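Local structure of meso-diaminopimelate dehydrogenase (Clostridium tetani, 3WGY) at residues B[122-131]-B[269-280]. The protein probably catalyses the reversible NADP-dependent oxidative deamination of meso-2,6-diaminopimelate, here in an engineered form with 4-methyl-2-oxovalerate bound. The protein carries 6 engineered substitutions. Sequence-based numbering, arbitrary orientation.
Engineered in segment 269-280: Ser-276 (natural residue Asn).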
ATOM      1  N   GLY B 122      -4.518  -2.830 -12.174  1.00 36.69           N
ATOM      2  CA  GLY B 122      -3.337  -3.606 -12.525  1.00 34.89           C
ATOM      3  C   GLY B 122      -2.245  -3.105 -11.592  1.00 35.73           C
ATOM      4  O   GLY B 122      -2.578  -2.636 -10.496  1.00 36.31           O
ATOM      5  N   TRP B 123      -0.968  -3.189 -11.972  1.00 33.32           N
ATOM      6  CA  TRP B 123       0.049  -2.673 -11.062  1.00 34.06           C
ATOM      7  C   TRP B 123       0.353  -1.205 -11.348  1.00 33.94           C
ATOM      8  O   TRP B 123       0.620  -0.442 -10.428  1.00 32.85           O
ATOM      9  CB  TRP B 123       1.329  -3.545 -11.022  1.00 35.09           C
ATOM     10  CG  TRP B 123       2.047  -3.886 -12.307  1.00 38.05           C
ATOM     11  CD1 TRP B 123       1.665  -4.802 -13.249  1.00 38.78           C
ATOM     12  CD2 TRP B 123       3.339  -3.404 -12.720  1.00 39.29           C
ATOM     13  NE1 TRP B 123       2.642  -4.927 -14.213  1.00 40.51           N
ATOM     14  CE2 TRP B 123       3.678  -4.080 -13.915  1.00 38.51           C
ATOM     15  CE3 TRP B 123       4.240  -2.468 -12.195  1.00 37.79           C
ATOM     16  CZ2 TRP B 123       4.883  -3.851 -14.594  1.00 38.19           C
ATOM     17  CZ3 TRP B 123       5.441  -2.242 -12.872  1.00 37.88           C
ATOM     18  CH2 TRP B 123       5.749  -2.932 -14.057  1.00 35.25           C
ATOM     19  N   ASP B 124       0.306  -0.806 -12.618  1.00 35.78           N
ATOM     20  CA  ASP B 124       0.473   0.606 -12.976  1.00 35.86           C
ATOM     21  C   ASP B 124      -0.051   0.844 -14.379  1.00 36.35           C
ATOM     22  O   ASP B 124       0.601   0.498 -15.366  1.00 36.67           O
ATOM     23  CB  ASP B 124       1.925   1.080 -12.893  1.00 35.03           C
ATOM     24  CG  ASP B 124       2.032   2.610 -12.845  1.00 36.01           C
ATOM     25  OD1 ASP B 124       0.978   3.284 -12.935  1.00 32.65           O
ATOM     26  OD2 ASP B 124       3.159   3.143 -12.712  1.00 33.32           O
ATOM     27  N   PRO B 125      -1.238   1.460 -14.487  1.00 36.12           N
ATOM     28  CA  PRO B 125      -2.060   1.922 -13.358  1.00 34.58           C
ATOM     29  C   PRO B 125      -2.578   0.801 -12.452  1.00 34.28           C
ATOM     30  O   PRO B 125      -2.634  -0.368 -12.843  1.00 34.42           O
ATOM     31  CB  PRO B 125      -3.195   2.671 -14.052  1.00 33.63           C
ATOM     32  CG  PRO B 125      -3.397   1.843 -15.289  1.00 32.15           C
ATOM     33  CD  PRO B 125      -1.968   1.623 -15.759  1.00 36.49           C
ATOM     34  N   GLY B 126      -2.961   1.180 -11.237  1.00 35.00           N
ATOM     35  CA  GLY B 126      -3.467   0.212 -10.285  1.00 32.58           C
ATOM     36  C   GLY B 126      -2.794   0.363  -8.936  1.00 29.84           C
ATOM     37  O   GLY B 126      -2.960   1.380  -8.261  1.00 29.51           O
ATOM     38  N   LEU B 127      -2.014  -0.641  -8.543  1.00 29.02           N
ATOM     39  CA  LEU B 127      -1.344  -0.589  -7.250  1.00 26.85           C
ATOM     40  C   LEU B 127      -0.390   0.598  -7.118  1.00 25.79           C
ATOM     41  O   LEU B 127      -0.339   1.240  -6.071  1.00 23.81           O
ATOM     42  CB  LEU B 127      -0.604  -1.900  -6.986  1.00 25.46           C
ATOM     43  CG  LEU B 127      -1.487  -3.143  -7.141  1.00 24.28           C
ATOM     44  CD1 LEU B 127      -0.699  -4.374  -6.730  1.00 25.91           C
ATOM     45  CD2 LEU B 127      -2.737  -3.006  -6.282  1.00 28.68           C
ATOM     46  N   PHE B 128       0.364   0.902  -8.167  1.00 24.23           N
ATOM     47  CA  PHE B 128       1.281   2.028  -8.078  1.00 26.00           C
ATOM     48  C   PHE B 128       0.523   3.331  -7.877  1.00 26.29           C
ATOM     49  O   PHE B 128       0.958   4.201  -7.123  1.00 25.17           O
ATOM     50  CB  PHE B 128       2.167   2.100  -9.326  1.00 26.75           C
ATOM     51  CG  PHE B 128       3.337   1.153  -9.291  1.00 27.76           C
ATOM     52  CD1 PHE B 128       3.424   0.164  -8.320  1.00 27.98           C
ATOM     53  CD2 PHE B 128       4.343   1.241 -10.239  1.00 30.42           C
ATOM     54  CE1 PHE B 128       4.500  -0.723  -8.301  1.00 31.84           C
ATOM     55  CE2 PHE B 128       5.426   0.358 -10.225  1.00 31.04           C
ATOM     56  CZ  PHE B 128       5.504  -0.622  -9.259  1.00 30.69           C
ATOM     57  N   SER B 129      -0.625   3.448  -8.542  1.00 26.21           N
ATOM     58  CA  SER B 129      -1.469   4.630  -8.444  1.00 26.70           C
ATOM     59  C   SER B 129      -1.909   4.829  -6.998  1.00 24.99           C
ATOM     60  O   SER B 129      -1.832   5.930  -6.464  1.00 24.88           O
ATOM     61  CB  SER B 129      -2.715   4.467  -9.326  1.00 26.62           C
ATOM     62  OG  SER B 129      -2.367   3.999 -10.617  1.00 29.74           O
ATOM     63  N   LEU B 130      -2.374   3.752  -6.372  1.00 25.79           N
ATOM     64  CA  LEU B 130      -2.836   3.813  -4.989  1.00 25.12           C
ATOM     65  C   LEU B 130      -1.724   4.283  -4.068  1.00 23.26           C
ATOM     66  O   LEU B 130      -1.958   5.077  -3.155  1.00 23.86           O
ATOM     67  CB  LEU B 130      -3.315   2.437  -4.517  1.00 23.40           C
ATOM     68  CG  LEU B 130      -4.667   1.943  -5.033  1.00 24.18           C
ATOM     69  CD1 LEU B 130      -4.762   0.427  -4.875  1.00 23.66           C
ATOM     70  CD2 LEU B 130      -5.795   2.670  -4.263  1.00 20.94           C
ATOM     71  N   ASN B 131      -0.512   3.787  -4.303  1.00 23.05           N
ATOM     72  CA  ASN B 131       0.598   4.163  -3.457  1.00 23.72           C
ATOM     73  C   ASN B 131       1.114   5.568  -3.681  1.00 23.29           C
ATOM     74  O   ASN B 131       1.643   6.173  -2.749  1.00 25.20           O
ATOM     75  CB  ASN B 131       1.723   3.128  -3.547  1.00 20.66           C
ATOM     76  CG  ASN B 131       1.413   1.890  -2.717  1.00 20.44           C
ATOM     77  OD1 ASN B 131       0.782   0.945  -3.189  1.00 22.67           O
ATOM     78  ND2 ASN B 131       1.821   1.914  -1.466  1.00 21.68           N
ATOM     79  N   PHE B 269       6.821   1.452  -1.855  1.00 25.83           N
ATOM     80  CA  PHE B 269       6.045   0.299  -2.284  1.00 27.73           C
ATOM     81  C   PHE B 269       6.788  -0.169  -3.526  1.00 27.36           C
ATOM     82  O   PHE B 269       7.167   0.651  -4.364  1.00 27.71           O
ATOM     83  CB  PHE B 269       4.615   0.681  -2.673  1.00 26.52           C
ATOM     84  CG  PHE B 269       3.791  -0.480  -3.173  1.00 26.55           C
ATOM     85  CD1 PHE B 269       3.203  -1.375  -2.281  1.00 26.23           C
ATOM     86  CD2 PHE B 269       3.627  -0.692  -4.535  1.00 25.65           C
ATOM     87  CE1 PHE B 269       2.458  -2.469  -2.748  1.00 26.51           C
ATOM     88  CE2 PHE B 269       2.890  -1.777  -5.011  1.00 27.38           C
ATOM     89  CZ  PHE B 269       2.302  -2.667  -4.112  1.00 26.78           C
ATOM     90  N   ASN B 270       7.026  -1.465  -3.645  1.00 25.94           N
ATOM     91  CA  ASN B 270       7.710  -1.954  -4.832  1.00 27.39           C
ATOM     92  C   ASN B 270       7.258  -3.360  -5.165  1.00 27.51           C
ATOM     93  O   ASN B 270       6.728  -4.071  -4.312  1.00 28.31           O
ATOM     94  CB  ASN B 270       9.241  -1.880  -4.664  1.00 24.32           C
ATOM     95  CG  ASN B 270       9.769  -2.848  -3.634  1.00 25.73           C
ATOM     96  OD1 ASN B 270       9.521  -4.045  -3.714  1.00 27.48           O
ATOM     97  ND2 ASN B 270      10.518  -2.335  -2.668  1.00 26.29           N
ATOM     98  N   LEU B 271       7.448  -3.737  -6.421  1.00 26.40           N
ATOM     99  CA  LEU B 271       7.054  -5.045  -6.909  1.00 27.84           C
ATOM    100  C   LEU B 271       8.214  -5.714  -7.644  1.00 28.35           C
ATOM    101  O   LEU B 271       8.968  -5.060  -8.364  1.00 27.11           O
ATOM    102  CB  LEU B 271       5.865  -4.907  -7.877  1.00 26.80           C
ATOM    103  CG  LEU B 271       4.553  -4.305  -7.359  1.00 26.11           C
ATOM    104  CD1 LEU B 271       3.672  -3.922  -8.541  1.00 26.22           C
ATOM    105  CD2 LEU B 271       3.831  -5.298  -6.448  1.00 24.21           C
ATOM    106  N   ASN B 272       8.338  -7.024  -7.467  1.00 29.43           N
ATOM    107  CA  ASN B 272       9.366  -7.809  -8.143  1.00 30.73           C
ATOM    108  C   ASN B 272       8.586  -8.963  -8.764  1.00 32.64           C
ATOM    109  O   ASN B 272       8.270  -9.945  -8.089  1.00 32.94           O
ATOM    110  CB  ASN B 272      10.389  -8.327  -7.136  1.00 34.39           C
ATOM    111  CG  ASN B 272      11.548  -9.056  -7.802  1.00 38.98           C
ATOM    112  OD1 ASN B 272      11.503  -9.376  -8.994  1.00 39.15           O
ATOM    113  ND2 ASN B 272      12.587  -9.330  -7.029  1.00 40.92           N
ATOM    114  N   LEU B 273       8.282  -8.849 -10.053  1.00 30.15           N
ATOM    115  CA  LEU B 273       7.462  -9.852 -10.727  1.00 30.10           C
ATOM    116  C   LEU B 273       8.164 -10.722 -11.759  1.00 32.12           C
ATOM    117  O   LEU B 273       8.576 -10.240 -12.811  1.00 32.00           O
ATOM    118  CB  LEU B 273       6.275  -9.151 -11.401  1.00 28.49           C
ATOM    119  CG  LEU B 273       5.641  -7.997 -10.606  1.00 29.39           C
ATOM    120  CD1 LEU B 273       4.695  -7.201 -11.506  1.00 29.87           C
ATOM    121  CD2 LEU B 273       4.918  -8.544  -9.389  1.00 28.16           C
ATOM    122  N   GLU B 274       8.274 -12.014 -11.474  1.00 31.92           N
ATOM    123  CA  GLU B 274       8.909 -12.925 -12.420  1.00 32.85           C
ATOM    124  C   GLU B 274       8.008 -13.016 -13.654  1.00 30.92           C
ATOM    125  O   GLU B 274       8.475 -13.231 -14.772  1.00 29.31           O
ATOM    126  CB  GLU B 274       9.087 -14.313 -11.793  1.00 35.47           C
ATOM    127  CG  GLU B 274       9.947 -15.264 -12.615  1.00 40.21           C
ATOM    128  CD  GLU B 274       9.969 -16.681 -12.047  1.00 42.03           C
ATOM    129  OE1 GLU B 274      10.117 -16.827 -10.817  1.00 40.53           O
ATOM    130  OE2 GLU B 274       9.849 -17.648 -12.835  1.00 44.24           O
ATOM    131  N   SER B 275       6.712 -12.833 -13.435  1.00 30.95           N
ATOM    132  CA  SER B 275       5.729 -12.883 -14.504  1.00 29.76           C
ATOM    133  C   SER B 275       4.779 -11.690 -14.411  1.00 30.82           C
ATOM    134  O   SER B 275       3.769 -11.734 -13.701  1.00 28.92           O
ATOM    135  CB  SER B 275       4.939 -14.188 -14.421  1.00 32.32           C
ATOM    136  OG  SER B 275       3.993 -14.274 -15.467  1.00 33.49           O
ATOM    137  N   SER B 276       5.113 -10.628 -15.137  1.00 28.53           N
ATOM    138  CA  SER B 276       4.317  -9.418 -15.141  1.00 32.93           C
ATOM    139  C   SER B 276       2.854  -9.667 -15.478  1.00 32.51           C
ATOM    140  O   SER B 276       1.964  -9.223 -14.761  1.00 34.05           O
ATOM    141  CB  SER B 276       4.892  -8.410 -16.142  1.00 36.29           C
ATOM    142  OG  SER B 276       4.105  -7.230 -16.156  1.00 40.60           O
ATOM    143  N   ALA B 277       2.612 -10.382 -16.569  1.00 32.16           N
ATOM    144  CA  ALA B 277       1.249 -10.662 -17.015  1.00 32.43           C
ATOM    145  C   ALA B 277       0.391 -11.412 -16.003  1.00 33.12           C
ATOM    146  O   ALA B 277      -0.786 -11.089 -15.816  1.00 33.44           O
ATOM    147  CB  ALA B 277       1.283 -11.425 -18.334  1.00 32.84           C
ATOM    148  N   GLU B 278       0.961 -12.416 -15.352  1.00 31.76           N
ATOM    149  CA  GLU B 278       0.195 -13.171 -14.372  1.00 33.86           C
ATOM    150  C   GLU B 278      -0.100 -12.346 -13.120  1.00 32.30           C
ATOM    151  O   GLU B 278      -1.076 -12.603 -12.407  1.00 30.26           O
ATOM    152  CB  GLU B 278       0.938 -14.448 -13.993  1.00 34.80           C
ATOM    153  CG  GLU B 278       1.187 -15.362 -15.177  1.00 41.39           C
ATOM    154  CD  GLU B 278       1.375 -16.799 -14.754  1.00 43.69           C
ATOM    155  OE1 GLU B 278       2.281 -17.077 -13.937  1.00 45.64           O
ATOM    156  OE2 GLU B 278       0.600 -17.649 -15.234  1.00 48.34           O
ATOM    157  N   PHE B 279       0.737 -11.351 -12.850  1.00 30.46           N
ATOM    158  CA  PHE B 279       0.504 -10.524 -11.682  1.00 29.68           C
ATOM    159  C   PHE B 279      -0.645  -9.587 -12.004  1.00 28.89           C
ATOM    160  O   PHE B 279      -1.558  -9.413 -11.204  1.00 28.34           O
ATOM    161  CB  PHE B 279       1.738  -9.712 -11.319  1.00 30.05           C
ATOM    162  CG  PHE B 279       1.558  -8.894 -10.076  1.00 32.02           C
ATOM    163  CD1 PHE B 279       1.603  -9.495  -8.820  1.00 32.95           C
ATOM    164  CD2 PHE B 279       1.294  -7.536 -10.158  1.00 31.14           C
ATOM    165  CE1 PHE B 279       1.388  -8.748  -7.658  1.00 33.65           C
ATOM    166  CE2 PHE B 279       1.074  -6.777  -9.004  1.00 32.15           C
ATOM    167  CZ  PHE B 279       1.122  -7.386  -7.754  1.00 33.12           C
ATOM    168  N   THR B 280      -0.592  -8.982 -13.183  1.00 29.59           N
ATOM    169  CA  THR B 280      -1.657  -8.090 -13.622  1.00 31.31           C
ATOM    170  C   THR B 280      -2.975  -8.861 -13.563  1.00 30.73           C
ATOM    171  O   THR B 280      -3.999  -8.337 -13.130  1.00 32.33           O
ATOM    172  CB  THR B 280      -1.433  -7.629 -15.070  1.00 30.72           C
ATOM    173  OG1 THR B 280      -0.196  -6.914 -15.148  1.00 35.25           O
ATOM    174  CG2 THR B 280      -2.578  -6.726 -15.519  1.00 30.46           C
TER
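Phe-269 meets Asn-131 through a stack: the side-chain amide lies over one ring face, the two planes only 18° apart. With CG anti to the backbone N (chi1 178°), the Phe-269 ring reaches the helix, where its CE2 comes 3.8 Å from Phe-128 CE1, an edge contact between side chains crossing at about a right angle. Leu-127 adds its CB beside Phe-269 CE2.

Two residues on, Leu-271 sets one methyl in the corner between Trp-123 CB and the Phe-128 ring: its CD1 is 3.3 Å from Phe-128 CE1 and 3.4 Å from Trp-123 CB, a tight apolar fit. Leu-273 also points at the helix, and its CD1 makes a CH-pi contact nearly over the centre of the five-membered ring of Trp-123, 4.0 Å from the centroid.

The engineered Ser-276 sits at the indole edge and accepts a weak hydrogen bond from Trp-123 NE1 to its OG (3.3 Å), bent to 138° at the hydrogen. Phe-279 turns its ring edge to the Leu-127 methyl, CZ to CD1 3.7 Å, and to Trp-123 CB. Thr-280 OG1 lies in the indole plane, 3.4 Å from Trp-123 CD1.

Both segments belong to the diaminopimelate dehydrogenase C-terminal family region, where helix 123-138 packs on the antiparallel sheet 142-147, 249-258, 264-273: residues 123-131 run roughly antiparallel to strand residues 269-273, axes 9.3 Å apart, while the first turn meets helix 276-296. Strand 249-258 flanks strand 264-273 and touches Trp-123 through the engineered Asn-249 and Phe-128 through Val-253; beyond residues 269-273, a strand of the second subunit continues the sheet antiparallel across the interface.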